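PDB 5EZM: 4-amino-4-deoxy-L-arabinose transferase or related glycosyltransferases of PMT family from Cupriavidus metallidurans, which probably transfers 4-amino-4-deoxy-L-arabinose from an undecaprenyl-phosphate carrier to lipid A, as a zinc-binding membrane glycosyltransferase of the GT-C fold. Local coordinates for residues C170-M175 against A324-I329; P304-A309 against P354-L359; G215-V220 against A331-V336. All blocks are in the same frame, centred on the assembly; numbering follows the deposited sequence.

Interaction 1. Residues C170-M175 against A324-I329. With DSL (mono-trans, octa-cis decaprenyl-phosphate), chain C.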
loop_
_atom_site.group_PDB
_atom_site.type_symbol
_atom_site.label_atom_id
_atom_site.label_comp_id
_atom_site.label_asym_id
_atom_site.label_seq_id
_atom_site.Cartn_x
_atom_site.Cartn_y
_atom_site.Cartn_z
ATOM N N CYS A 170 13.266 3.849 -6.150
ATOM C CA CYS A 170 14.408 4.756 -6.144
ATOM C C CYS A 170 15.726 3.990 -6.085
ATOM O O CYS A 170 16.718 4.416 -6.683
ATOM C CB CYS A 170 14.305 5.740 -4.980
ATOM S SG CYS A 170 13.146 7.091 -5.264
ATOM N N VAL A 171 15.761 2.861 -5.369
ATOM C CA VAL A 171 16.970 2.036 -5.361
ATOM C C VAL A 171 17.314 1.590 -6.777
ATOM O O VAL A 171 18.439 1.788 -7.261
ATOM C CB VAL A 171 16.797 0.825 -4.425
ATOM C CG1 VAL A 171 18.063 -0.017 -4.413
ATOM C CG2 VAL A 171 16.440 1.274 -3.019
ATOM N N LEU A 172 16.341 0.988 -7.468
ATOM C CA LEU A 172 16.579 0.496 -8.821
ATOM C C LEU A 172 16.928 1.634 -9.771
ATOM O O LEU A 172 17.933 1.571 -10.490
ATOM C CB LEU A 172 15.351 -0.260 -9.323
ATOM C CG LEU A 172 15.419 -0.703 -10.785
ATOM C CD1 LEU A 172 16.515 -1.733 -10.968
ATOM C CD2 LEU A 172 14.078 -1.246 -11.255
ATOM N N ALA A 173 16.109 2.688 -9.785
ATOM C CA ALA A 173 16.322 3.780 -10.732
ATOM C C ALA A 173 17.662 4.461 -10.503
ATOM O O ALA A 173 18.379 4.772 -11.461
ATOM C CB ALA A 173 15.185 4.796 -10.632
ATOM N N PHE A 174 18.022 4.706 -9.240
ATOM C CA PHE A 174 19.305 5.344 -8.964
ATOM C C PHE A 174 20.462 4.433 -9.348
ATOM O O PHE A 174 21.489 4.903 -9.853
ATOM C CB PHE A 174 19.396 5.744 -7.491
ATOM C CG PHE A 174 18.402 6.798 -7.083
ATOM C CD1 PHE A 174 17.772 7.585 -8.035
ATOM C CD2 PHE A 174 18.095 6.998 -5.747
ATOM C CE1 PHE A 174 16.856 8.548 -7.661
ATOM C CE2 PHE A 174 17.180 7.960 -5.367
ATOM C CZ PHE A 174 16.560 8.736 -6.324
ATOM N N MET A 175 20.312 3.124 -9.126
ATOM C CA MET A 175 21.343 2.190 -9.565
ATOM C C MET A 175 21.516 2.231 -11.079
ATOM O O MET A 175 22.646 2.208 -11.582
ATOM C CB MET A 175 21.003 0.776 -9.102
ATOM C CG MET A 175 21.912 -0.308 -9.665
ATOM S SD MET A 175 23.641 -0.124 -9.180
ATOM C CE MET A 175 24.326 -1.659 -9.799
ATOM N N ALA A 324 17.914 -3.295 -18.946
ATOM C CA ALA A 324 16.694 -4.092 -19.042
ATOM C C ALA A 324 16.859 -5.442 -18.353
ATOM O O ALA A 324 15.936 -5.923 -17.685
ATOM C CB ALA A 324 16.303 -4.280 -20.507
ATOM N N LEU A 325 18.032 -6.064 -18.499
ATOM C CA LEU A 325 18.309 -7.302 -17.777
ATOM C C LEU A 325 18.277 -7.076 -16.270
ATOM O O LEU A 325 17.831 -7.948 -15.515
ATOM C CB LEU A 325 19.661 -7.869 -18.210
ATOM C CG LEU A 325 20.195 -9.090 -17.458
ATOM C CD1 LEU A 325 19.281 -10.289 -17.635
ATOM C CD2 LEU A 325 21.608 -9.423 -17.915
ATOM N N MET A 326 18.737 -5.909 -15.812
ATOM C CA MET A 326 18.695 -5.614 -14.384
ATOM C C MET A 326 17.259 -5.483 -13.889
ATOM O O MET A 326 16.923 -5.968 -12.801
ATOM C CB MET A 326 19.481 -4.339 -14.082
ATOM C CG MET A 326 19.455 -3.932 -12.618
ATOM S SD MET A 326 20.394 -5.062 -11.572
ATOM C CE MET A 326 22.069 -4.707 -12.099
ATOM N N ALA A 327 16.397 -4.830 -14.672
ATOM C CA ALA A 327 14.992 -4.730 -14.287
ATOM C C ALA A 327 14.322 -6.099 -14.289
ATOM O O ALA A 327 13.531 -6.413 -13.390
ATOM C CB ALA A 327 14.258 -3.770 -15.224
ATOM N N GLY A 328 14.632 -6.927 -15.288
ATOM C CA GLY A 328 14.037 -8.251 -15.347
ATOM C C GLY A 328 14.469 -9.141 -14.198
ATOM O O GLY A 328 13.654 -9.870 -13.628
ATOM N N ILE A 329 15.756 -9.099 -13.844
ATOM C CA ILE A 329 16.223 -9.861 -12.690
ATOM C C ILE A 329 15.632 -9.296 -11.405
ATOM O O ILE A 329 15.379 -10.038 -10.449
ATOM C CB ILE A 329 17.763 -9.882 -12.661
ATOM C CG1 ILE A 329 18.297 -10.661 -13.864
ATOM C CG2 ILE A 329 18.274 -10.493 -11.367
ATOM C CD1 ILE A 329 19.805 -10.729 -13.934
HETATM C C21 DSL C . 19.613 -4.278 -8.224
HETATM C C22 DSL C . 20.053 -3.086 -7.393
HETATM C C23 DSL C . 19.257 -1.788 -7.445
HETATM C C24 DSL C . 21.142 -3.182 -6.614
HETATM C C25 DSL C . 21.599 -1.973 -5.759
HETATM C C26 DSL C . 21.949 -2.491 -4.336
HETATM C C27 DSL C . 23.424 -2.101 -3.979
HETATM C C28 DSL C . 24.082 -0.875 -4.658
HETATM C C29 DSL C . 24.115 -2.832 -3.082
HETATM C C30 DSL C . 23.451 -4.058 -2.402
HETATM C C31 DSL C . 24.543 -5.105 -2.001
HETATM C C32 DSL C . 24.387 -5.487 -0.486
HETATM C C33 DSL C . 24.956 -4.563 0.608
HETATM C C34 DSL C . 23.762 -6.638 -0.140
#

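Interaction 2. Residues P304-A309 against P354-L359. With MPG ([(Z)-octadec-9-enyl] (2R)-2,3-bis(oxidanyl)propanoate), chain B; MPG ([(Z)-octadec-9-enyl] (2R)-2,3-bis(oxidanyl)propanoate), chain O.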
loop_
_atom_site.group_PDB
_atom_site.type_symbol
_atom_site.label_atom_id
_atom_site.label_comp_id
_atom_site.label_asym_id
_atom_site.label_seq_id
_atom_site.Cartn_x
_atom_site.Cartn_y
_atom_site.Cartn_z
ATOM N N PRO A 304 5.152 -11.547 -22.893
ATOM C CA PRO A 304 6.298 -12.106 -23.632
ATOM C C PRO A 304 7.261 -11.041 -24.122
ATOM O O PRO A 304 8.480 -11.198 -23.980
ATOM C CB PRO A 304 5.629 -12.852 -24.794
ATOM C CG PRO A 304 4.281 -13.200 -24.283
ATOM C CD PRO A 304 3.870 -12.043 -23.431
ATOM N N LYS A 305 6.743 -9.945 -24.683
ATOM C CA LYS A 305 7.591 -8.870 -25.181
ATOM C C LYS A 305 8.361 -8.164 -24.073
ATOM O O LYS A 305 9.265 -7.378 -24.377
ATOM C CB LYS A 305 6.745 -7.869 -25.971
ATOM C CG LYS A 305 6.395 -8.362 -27.366
ATOM C CD LYS A 305 5.198 -7.642 -27.961
ATOM C CE LYS A 305 4.893 -8.179 -29.360
ATOM N NZ LYS A 305 3.602 -7.665 -29.905
ATOM N N LEU A 306 8.026 -8.419 -22.805
ATOM C CA LEU A 306 8.881 -7.967 -21.712
ATOM C C LEU A 306 10.124 -8.839 -21.596
ATOM O O LEU A 306 11.236 -8.324 -21.427
ATOM C CB LEU A 306 8.104 -7.969 -20.397
ATOM C CG LEU A 306 6.876 -7.064 -20.328
ATOM C CD1 LEU A 306 6.413 -6.920 -18.890
ATOM C CD2 LEU A 306 7.183 -5.710 -20.935
ATOM N N TRP A 307 9.956 -10.160 -21.689
ATOM C CA TRP A 307 11.099 -11.065 -21.680
ATOM C C TRP A 307 12.068 -10.728 -22.809
ATOM O O TRP A 307 13.265 -10.515 -22.579
ATOM C CB TRP A 307 10.609 -12.511 -21.788
ATOM C CG TRP A 307 11.707 -13.529 -21.868
ATOM C CD1 TRP A 307 12.218 -14.094 -23.000
ATOM C CD2 TRP A 307 12.423 -14.108 -20.771
ATOM N NE1 TRP A 307 13.210 -14.988 -22.675
ATOM C CE2 TRP A 307 13.355 -15.015 -21.313
ATOM C CE3 TRP A 307 12.369 -13.946 -19.383
ATOM C CZ2 TRP A 307 14.225 -15.757 -20.518
ATOM C CZ3 TRP A 307 13.233 -14.686 -18.594
ATOM C CH2 TRP A 307 14.150 -15.579 -19.164
ATOM N N THR A 308 11.554 -10.623 -24.037
ATOM C CA THR A 308 12.380 -10.319 -25.201
ATOM C C THR A 308 12.928 -8.899 -25.110
ATOM O O THR A 308 13.584 -8.410 -26.038
ATOM C CB THR A 308 11.586 -10.494 -26.500
ATOM O OG1 THR A 308 10.522 -9.537 -26.550
ATOM C CG2 THR A 308 11.008 -11.895 -26.591
ATOM N N ALA A 309 12.648 -8.229 -23.994
ATOM C CA ALA A 309 13.194 -6.908 -23.740
ATOM C C ALA A 309 14.482 -6.960 -22.934
ATOM O O ALA A 309 15.343 -6.090 -23.106
ATOM C CB ALA A 309 12.155 -6.050 -23.015
ATOM N N PRO A 354 7.466 -1.313 -10.716
ATOM C CA PRO A 354 8.280 -0.301 -11.421
ATOM C C PRO A 354 9.219 -0.899 -12.455
ATOM O O PRO A 354 9.269 -0.419 -13.596
ATOM C CB PRO A 354 9.041 0.385 -10.280
ATOM C CG PRO A 354 8.186 0.199 -9.098
ATOM C CD PRO A 354 7.563 -1.151 -9.253
ATOM N N ALA A 355 9.958 -1.949 -12.086
ATOM C CA ALA A 355 10.835 -2.617 -13.040
ATOM C C ALA A 355 10.056 -3.068 -14.268
ATOM O O ALA A 355 10.446 -2.781 -15.409
ATOM C CB ALA A 355 11.529 -3.805 -12.372
ATOM N N LEU A 356 8.934 -3.764 -14.049
ATOM C CA LEU A 356 8.051 -4.129 -15.152
ATOM C C LEU A 356 7.711 -2.911 -15.998
ATOM O O LEU A 356 7.776 -2.960 -17.234
ATOM C CB LEU A 356 6.779 -4.783 -14.615
ATOM C CG LEU A 356 6.957 -6.130 -13.917
ATOM C CD1 LEU A 356 5.618 -6.640 -13.412
ATOM C CD2 LEU A 356 7.608 -7.140 -14.852
ATOM N N GLY A 357 7.373 -1.796 -15.339
ATOM C CA GLY A 357 7.126 -0.561 -16.066
ATOM C C GLY A 357 8.234 -0.237 -17.044
ATOM O O GLY A 357 7.991 -0.047 -18.241
ATOM N N ILE A 358 9.480 -0.222 -16.555
ATOM C CA ILE A 358 10.624 0.014 -17.433
ATOM C C ILE A 358 10.570 -0.934 -18.621
ATOM O O ILE A 358 10.620 -0.507 -19.782
ATOM C CB ILE A 358 11.943 -0.138 -16.655
ATOM C CG1 ILE A 358 11.998 0.858 -15.497
ATOM C CG2 ILE A 358 13.138 0.039 -17.585
ATOM C CD1 ILE A 358 13.286 0.786 -14.707
ATOM N N LEU A 359 10.423 -2.233 -18.347
ATOM C CA LEU A 359 10.341 -3.204 -19.430
ATOM C C LEU A 359 9.198 -2.858 -20.375
ATOM O O LEU A 359 9.384 -2.799 -21.597
ATOM C CB LEU A 359 10.177 -4.616 -18.866
ATOM C CG LEU A 359 11.388 -5.157 -18.105
ATOM C CD1 LEU A 359 11.197 -6.626 -17.741
ATOM C CD2 LEU A 359 12.655 -4.964 -18.923
HETATM C C2 MPG B . 9.614 -15.638 -26.143
HETATM C C3 MPG B . 9.030 -15.329 -24.770
HETATM C C4 MPG B . 9.603 -16.246 -23.701
HETATM C C5 MPG B . 8.971 -16.038 -22.316
HETATM C C6 MPG B . 9.630 -16.938 -21.257
HETATM C C1 MPG B . 8.910 -14.878 -27.269
HETATM C C2 MPG O . 0.642 -13.835 -20.181
HETATM C C3 MPG O . -0.111 -14.068 -21.487
HETATM C C4 MPG O . 0.460 -13.246 -22.633
HETATM C C5 MPG O . -0.211 -13.539 -23.984
HETATM C C6 MPG O . 0.602 -12.994 -25.170
HETATM C C7 MPG O . 0.130 -13.574 -26.517
HETATM C C8 MPG O . 1.190 -13.424 -27.635
HETATM C C1 MPG O . 0.161 -14.743 -19.047
#

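Interaction 3. Residues G215-V220 against A331-V336. With DSL (mono-trans, octa-cis decaprenyl-phosphate), chain C; MPG ([(Z)-octadec-9-enyl] (2R)-2,3-bis(oxidanyl)propanoate), chain Z.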
loop_
_atom_site.group_PDB
_atom_site.type_symbol
_atom_site.label_atom_id
_atom_site.label_comp_id
_atom_site.label_asym_id
_atom_site.label_seq_id
_atom_site.Cartn_x
_atom_site.Cartn_y
_atom_site.Cartn_z
ATOM N N GLY A 215 20.444 -6.655 -2.832
ATOM C CA GLY A 215 21.632 -7.497 -2.863
ATOM C C GLY A 215 21.395 -8.812 -3.574
ATOM O O GLY A 215 22.185 -9.224 -4.426
ATOM N N LEU A 216 20.290 -9.483 -3.239
ATOM C CA LEU A 216 19.870 -10.662 -3.988
ATOM C C LEU A 216 19.843 -10.367 -5.484
ATOM O O LEU A 216 20.604 -10.954 -6.264
ATOM C CB LEU A 216 18.496 -11.126 -3.499
ATOM C CG LEU A 216 17.815 -12.234 -4.304
ATOM C CD1 LEU A 216 18.593 -13.540 -4.206
ATOM C CD2 LEU A 216 16.371 -12.421 -3.855
ATOM N N VAL A 217 18.999 -9.411 -5.890
ATOM C CA VAL A 217 18.930 -9.009 -7.294
ATOM C C VAL A 217 20.310 -8.648 -7.820
ATOM O O VAL A 217 20.616 -8.865 -9.000
ATOM C CB VAL A 217 17.932 -7.843 -7.462
ATOM C CG1 VAL A 217 17.934 -7.340 -8.895
ATOM C CG2 VAL A 217 16.538 -8.285 -7.056
ATOM N N LEU A 218 21.178 -8.122 -6.956
ATOM C CA LEU A 218 22.534 -7.816 -7.387
ATOM C C LEU A 218 23.306 -9.093 -7.693
ATOM O O LEU A 218 23.800 -9.277 -8.813
ATOM C CB LEU A 218 23.248 -6.981 -6.326
ATOM C CG LEU A 218 24.659 -6.511 -6.686
ATOM C CD1 LEU A 218 24.686 -5.914 -8.085
ATOM C CD2 LEU A 218 25.147 -5.501 -5.663
ATOM N N VAL A 219 23.395 -10.007 -6.718
ATOM C CA VAL A 219 24.264 -11.170 -6.901
ATOM C C VAL A 219 23.774 -12.016 -8.067
ATOM O O VAL A 219 24.562 -12.421 -8.931
ATOM C CB VAL A 219 24.388 -11.989 -5.598
ATOM C CG1 VAL A 219 25.148 -11.198 -4.544
ATOM C CG2 VAL A 219 23.033 -12.410 -5.062
ATOM N N VAL A 220 22.457 -12.247 -8.140
ATOM C CA VAL A 220 21.877 -12.956 -9.278
ATOM C C VAL A 220 22.339 -12.319 -10.581
ATOM O O VAL A 220 22.798 -13.006 -11.504
ATOM C CB VAL A 220 20.342 -12.975 -9.175
ATOM C CG1 VAL A 220 19.741 -13.680 -10.381
ATOM C CG2 VAL A 220 19.905 -13.653 -7.887
ATOM N N ALA A 331 12.466 -7.941 -11.117
ATOM C CA ALA A 331 11.101 -8.454 -11.036
ATOM C C ALA A 331 11.079 -9.957 -10.770
ATOM O O ALA A 331 10.356 -10.432 -9.885
ATOM C CB ALA A 331 10.346 -8.123 -12.323
ATOM N N ILE A 332 11.867 -10.723 -11.527
ATOM C CA ILE A 332 11.822 -12.179 -11.411
ATOM C C ILE A 332 12.365 -12.625 -10.057
ATOM O O ILE A 332 11.756 -13.455 -9.370
ATOM C CB ILE A 332 12.593 -12.838 -12.569
ATOM C CG1 ILE A 332 11.938 -12.501 -13.910
ATOM C CG2 ILE A 332 12.655 -14.346 -12.374
ATOM C CD1 ILE A 332 12.773 -12.899 -15.115
ATOM N N ALA A 333 13.515 -12.082 -9.655
ATOM C CA ALA A 333 14.131 -12.492 -8.398
ATOM C C ALA A 333 13.237 -12.162 -7.209
ATOM O O ALA A 333 13.036 -12.998 -6.320
ATOM C CB ALA A 333 15.499 -11.829 -8.242
ATOM N N ILE A 334 12.687 -10.946 -7.171
ATOM C CA ILE A 334 11.808 -10.592 -6.060
ATOM C C ILE A 334 10.544 -11.446 -6.085
ATOM O O ILE A 334 10.055 -11.896 -5.036
ATOM C CB ILE A 334 11.494 -9.086 -6.098
ATOM C CG1 ILE A 334 12.764 -8.286 -5.803
ATOM C CG2 ILE A 334 10.410 -8.736 -5.100
ATOM C CD1 ILE A 334 12.586 -6.794 -5.914
ATOM N N PHE A 335 10.015 -11.710 -7.285
ATOM C CA PHE A 335 8.823 -12.542 -7.413
ATOM C C PHE A 335 9.056 -13.934 -6.841
ATOM O O PHE A 335 8.251 -14.429 -6.045
ATOM C CB PHE A 335 8.397 -12.630 -8.878
ATOM C CG PHE A 335 7.170 -13.470 -9.104
ATOM C CD1 PHE A 335 5.907 -12.909 -9.021
ATOM C CD2 PHE A 335 7.279 -14.817 -9.407
ATOM C CE1 PHE A 335 4.774 -13.679 -9.229
ATOM C CE2 PHE A 335 6.153 -15.591 -9.614
ATOM C CZ PHE A 335 4.899 -15.025 -9.525
ATOM N N VAL A 336 10.151 -14.588 -7.239
ATOM C CA VAL A 336 10.395 -15.935 -6.737
ATOM C C VAL A 336 10.785 -15.901 -5.266
ATOM O O VAL A 336 10.576 -16.883 -4.543
ATOM C CB VAL A 336 11.460 -16.659 -7.584
ATOM C CG1 VAL A 336 11.069 -16.644 -9.050
ATOM C CG2 VAL A 336 12.832 -16.045 -7.372
HETATM C C21 DSL C . 19.613 -4.278 -8.224
HETATM C C22 DSL C . 20.053 -3.086 -7.393
HETATM C C23 DSL C . 19.257 -1.788 -7.445
HETATM C C24 DSL C . 21.142 -3.182 -6.614
HETATM C C25 DSL C . 21.599 -1.973 -5.759
HETATM C C26 DSL C . 21.949 -2.491 -4.336
HETATM C C27 DSL C . 23.424 -2.101 -3.979
HETATM C C28 DSL C . 24.082 -0.875 -4.658
HETATM C C29 DSL C . 24.115 -2.832 -3.082
HETATM C C30 DSL C . 23.451 -4.058 -2.402
HETATM C C31 DSL C . 24.543 -5.105 -2.001
HETATM C C32 DSL C . 24.387 -5.487 -0.486
HETATM C C33 DSL C . 24.956 -4.563 0.608
HETATM C C34 DSL C . 23.762 -6.638 -0.140
HETATM C C2 MPG Z . 16.258 -17.246 -7.906
HETATM C C3 MPG Z . 16.345 -16.108 -8.916
HETATM C C4 MPG Z . 16.184 -16.599 -10.348
HETATM C C5 MPG Z . 16.540 -15.515 -11.380
HETATM C C6 MPG Z . 16.369 -15.982 -12.837
HETATM C C7 MPG Z . 16.807 -14.893 -13.835
HETATM C C8 MPG Z . 16.726 -15.343 -15.312
HETATM C C9 MPG Z . 17.514 -14.394 -16.251
HETATM C C10 MPG Z . 17.389 -14.783 -17.751
HETATM C C11 MPG Z . 18.460 -14.104 -18.633
HETATM C C12 MPG Z . 18.005 -13.957 -20.127
HETATM C C1 MPG Z . 16.391 -16.761 -6.460
#

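Interaction 1. Residues C170-M175 against A324-I329
L172 and M326 carry the direct contact, their side chains passing each other in opposite directions between helices 160-178 and 323-339. The methyl CD1 of L172 comes alongside the chain of M326, 4.0 Å from its CG. A second and looser touch joins the two methionine ends, CE of M175 lying 4.4 Å from CE of M326. No hydrogen bond crosses the pair, and the nearest backbones, at L172 and A327, keep their CA atoms 7.7 Å apart. The decaprenyl-phosphate chain fills in beside this narrow bridge. Its branch methyl C23 meets the helix 160-178 side, 3.5 Å from CB of M175 and 3.8 Å from CA of L172. Toward helix 323-339, C21 of the same lipid lies 3.5 Å from SD of M326. Two successive bends, chi2 70° and chi3 69°, fold the M326 chain and present its sulfur to the lipid, whereas M175 bends once, at chi2. Both methionines thus serve as protein contact and pocket wall, and V171 adds CG1 to the same wall. V171 also packs on A198 and M199 of helix 185-206, and M326 rests on Y221 of helix 209-224. On the flank away from the lipid, L172 reaches I358 of helix 352-365, so the contact sits within a bundle of transmembrane helices around the carrier-lipid pocket.

Interaction 2. Residues P304-A309 against P354-L359
L306 lays its CD2 methyl against L359 in the closest part of this contact, with L306 CD2 3.5 Å from L359 C and 3.8 Å from L359 CB. The CA atoms of the pair are 5.5 Å apart where the short helical segments cross almost at right angles (83°), with axes 10.0 Å apart at closest approach. Such a steep crossing confines contact to a small patch. L306 forks across it: CD2 lies over the L359 backbone while CD1 reaches CD2 of L356 at 4.2 Å. L359 answers by extending CD2 to the methyl CB of A309, 4.3 Å away. Its CG stands opposite the carbonyl carbon about the CA-CB bond (chi1 -67°), which turns the isobutyl group toward helix 303-310. P304, W307 and T308 lie on lipid, although a further lipid molecule also borders L306 and L359. One face of the W307 indole is overlaid by the chain B lipid, whose C4 lies 3.5 Å from CD1, while CG2 of T308 meets C1 of the same molecule at 3.7 Å. P304 touches the chain O lipid through its ring carbons. The T308 hydroxyl makes a weak hydrogen bond back to K305 O on this looser side. F296 packs on both L306 and L356, A363 and V362 of helix 352-365 continue the interface, and the carbonyl of G357 accepts a hydrogen bond from T141, linking this crossing to helix 135-147.

Interaction 3. Residues G215-V220 against A331-V336
V217 supplies the main apolar contacts, fitting one methyl into the surface of A333 and I334. Its CG2 lies 3.9 Å from CB of A333 and 4.0 Å from CG1 of I334, whose side chain it crosses at a slant. The small A333 lets the backbones draw near, the CA atoms of V217 and A333 being 6.0 Å apart. The segment axes pass at 9.4 Å and run at 124°, an inclined and broadly antiparallel crossing. A second kind of contact involves the backbone: CD2 of L216 sits loosely by the carbonyl oxygen of A333, 4.2 Å away. The third is with lipid. In V217 the two methyls divide the work, CG1 standing opposite the backbone N (chi1 175°) and reaching C21 of decaprenyl-phosphate at 3.6 Å, while CG2 serves the protein side. G215, lacking a side chain, lets C34 of that lipid approach its CA to 3.6 Å, and L218 adds CD2 beside the isoprenoid chain. Near the edge of the crossing, V220, I332 and V336 all touch the chain Z lipid, CG2 of V336 lying 3.7 Å from C2. W330 and I329 also touch V217. With no hydrogen bond or charge pair between the segments, adhesion comes from methyl groups and van der Waals fit, a chemistry suited to a helix pair predicted to span the membrane, where several residues of both segments also meet bound lipid.

Overall arrangement
From the N terminus, 170-175 comes first and meets 324-329, closing a loop of 148 intervening residues (interaction 1). Residues 215-220 lie inside that loop but pair with 331-336 beyond it (interaction 3), and 304-309, inside both, pair with 354-359 (interaction 2), the shortest closure. All three therefore cross pairwise and none nests. Helix 323-339 is the common element: it takes part in interactions 1 and 3 and lies in sequence between the two helices of interaction 2. I329 packs on V220, A324 on A309, and L356 on A331, merging the contacts. Interactions 1 and 3 tie helices 160-178 and 209-224 to helix 323-339 beside decaprenyl-phosphate; interaction 2 joins helices 303-310 and 352-365 next to them.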